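Local structure of hydrazine synthase beta subunit (Candidatus Kuenenia stuttgartiensis, 5C2V) at residues 28-33 and 69-74. The protein forms part of the hydrazine synthase complex, which condenses nitric oxide with ammonium to make hydrazine, and may modulate passage of the hydroxylamine intermediate between active sites. Numbering follows the deposited sequence.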
loop_
_atom_site.group_PDB
_atom_site.type_symbol
_atom_site.label_atom_id
_atom_site.label_comp_id
_atom_site.label_asym_id
_atom_site.label_seq_id
_atom_site.Cartn_x
_atom_site.Cartn_y
_atom_site.Cartn_z
ATOM N N PHE B 28 -15.221 57.731 6.289
ATOM C CA PHE B 28 -15.579 58.273 7.593
ATOM C C PHE B 28 -15.112 57.344 8.702
ATOM O O PHE B 28 -15.611 56.227 8.845
ATOM C CB PHE B 28 -17.089 58.493 7.691
ATOM C CG PHE B 28 -17.673 59.224 6.516
ATOM C CD1 PHE B 28 -18.153 58.529 5.419
ATOM C CD2 PHE B 28 -17.736 60.605 6.508
ATOM C CE1 PHE B 28 -18.686 59.201 4.336
ATOM C CE2 PHE B 28 -18.270 61.283 5.430
ATOM C CZ PHE B 28 -18.747 60.580 4.342
ATOM N N ILE B 29 -14.153 57.813 9.491
ATOM C CA ILE B 29 -13.580 56.995 10.549
ATOM C C ILE B 29 -14.088 57.423 11.919
ATOM O O ILE B 29 -13.940 58.576 12.304
ATOM C CB ILE B 29 -12.043 57.065 10.550
ATOM C CG1 ILE B 29 -11.464 56.465 9.266
ATOM C CG2 ILE B 29 -11.494 56.354 11.752
ATOM C CD1 ILE B 29 -11.209 57.477 8.173
ATOM N N SER B 30 -14.676 56.494 12.663
ATOM C CA SER B 30 -15.115 56.816 14.010
ATOM C C SER B 30 -13.943 56.650 14.964
ATOM O O SER B 30 -13.407 55.556 15.107
ATOM C CB SER B 30 -16.283 55.926 14.436
ATOM O OG SER B 30 -17.397 56.103 13.579
ATOM N N ASN B 31 -13.543 57.739 15.611
ATOM C CA ASN B 31 -12.438 57.686 16.556
ATOM C C ASN B 31 -12.966 57.494 17.969
ATOM O O ASN B 31 -13.599 58.386 18.532
ATOM C CB ASN B 31 -11.590 58.957 16.468
ATOM C CG ASN B 31 -11.044 59.197 15.073
ATOM O OD1 ASN B 31 -10.694 58.257 14.359
ATOM N ND2 ASN B 31 -10.969 60.463 14.677
ATOM N N GLN B 32 -12.695 56.326 18.541
ATOM C CA GLN B 32 -13.248 55.969 19.840
ATOM C C GLN B 32 -12.636 56.808 20.953
ATOM O O GLN B 32 -13.339 57.277 21.849
ATOM C CB GLN B 32 -13.031 54.482 20.125
ATOM C CG GLN B 32 -13.773 53.979 21.350
ATOM C CD GLN B 32 -13.320 52.603 21.787
ATOM O OE1 GLN B 32 -12.128 52.297 21.783
ATOM N NE2 GLN B 32 -14.274 51.760 22.167
ATOM N N SER B 33 -11.323 56.996 20.889
ATOM C CA SER B 33 -10.610 57.745 21.914
ATOM C C SER B 33 -10.542 59.232 21.576
ATOM O O SER B 33 -10.091 60.038 22.386
ATOM C CB SER B 33 -9.200 57.183 22.098
ATOM O OG SER B 33 -9.240 55.804 22.420
ATOM N N LEU B 69 -24.241 61.843 7.823
ATOM C CA LEU B 69 -23.552 60.738 8.478
ATOM C C LEU B 69 -24.116 60.492 9.874
ATOM O O LEU B 69 -24.022 61.353 10.749
ATOM C CB LEU B 69 -22.050 61.015 8.562
ATOM C CG LEU B 69 -21.200 59.944 9.248
ATOM C CD1 LEU B 69 -21.201 58.656 8.440
ATOM C CD2 LEU B 69 -19.781 60.444 9.471
ATOM N N TYR B 70 -24.696 59.315 10.080
ATOM C CA TYR B 70 -25.249 58.959 11.382
ATOM C C TYR B 70 -24.218 58.194 12.202
ATOM O O TYR B 70 -23.868 57.062 11.873
ATOM C CB TYR B 70 -26.522 58.126 11.221
ATOM C CG TYR B 70 -27.743 58.917 10.806
ATOM C CD1 TYR B 70 -27.807 59.540 9.566
ATOM C CD2 TYR B 70 -28.838 59.032 11.653
ATOM C CE1 TYR B 70 -28.923 60.261 9.184
ATOM C CE2 TYR B 70 -29.959 59.751 11.280
ATOM C CZ TYR B 70 -29.996 60.363 10.045
ATOM O OH TYR B 70 -31.109 61.078 9.668
ATOM N N VAL B 71 -23.750 58.814 13.279
ATOM C CA VAL B 71 -22.676 58.250 14.088
ATOM C C VAL B 71 -23.217 57.686 15.398
ATOM O O VAL B 71 -24.080 58.292 16.030
ATOM C CB VAL B 71 -21.598 59.311 14.391
ATOM C CG1 VAL B 71 -20.430 58.693 15.133
ATOM C CG2 VAL B 71 -21.123 59.966 13.104
ATOM N N CYS B 72 -22.715 56.524 15.804
ATOM C CA CYS B 72 -23.150 55.916 17.056
ATOM C C CYS B 72 -22.229 56.285 18.207
ATOM O O CYS B 72 -21.092 55.827 18.262
ATOM C CB CYS B 72 -23.210 54.394 16.923
ATOM S SG CYS B 72 -24.715 53.758 16.174
ATOM N N ASN B 73 -22.735 57.084 19.142
ATOM C CA ASN B 73 -21.982 57.410 20.343
ATOM C C ASN B 73 -22.369 56.448 21.456
ATOM O O ASN B 73 -23.489 56.490 21.979
ATOM C CB ASN B 73 -22.230 58.858 20.765
ATOM C CG ASN B 73 -22.068 59.835 19.616
ATOM O OD1 ASN B 73 -20.950 60.164 19.215
ATOM N ND2 ASN B 73 -23.188 60.312 19.083
ATOM N N ALA B 74 -21.420 55.591 21.817
ATOM C CA ALA B 74 -21.679 54.465 22.704
ATOM C C ALA B 74 -21.829 54.873 24.163
ATOM O O ALA B 74 -22.780 54.472 24.834
ATOM C CB ALA B 74 -20.571 53.446 22.564
#
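Both methyls of Leu69 pack against Phe28: CD2 of Leu69 lies 3.6 Å from CD2 of Phe28, while CD1 of Leu69 sits over one face of the ring, 4.1 Å from CG of Phe28. The same CD2 methyl comes within 3.8 Å of CB of Phe28, so the contact includes the methylene that carries the ring. With CG of Leu69 anti to the backbone N (chi1 179°), its two methyls reach Phe28, and the two side chains run alongside each other in opposed directions. A lighter touch follows two residues on, where Ser30 OG is 4.3 Å from Val71 CG1. The CA atoms of these latter residues stand 7.7 Å apart, too far for neighbouring strands paired in one sheet. Farther out, Phe39 meets Phe28 edge-to-face, Val62 also touches the Phe28 side chain, and Ser60 contacts both Ser30 and Leu69. Strands 26-31 and 68-73 belong to two successive four-stranded antiparallel sheets, consistent with neighbouring blades of the beta-propeller. Backbone hydrogen bonds tie Phe28 to Thr19 and Ile29 to Thr38 within the first sheet; between these two segments there is none, and the main contact, Phe28 with Leu69, is apolar packing without directional bonds.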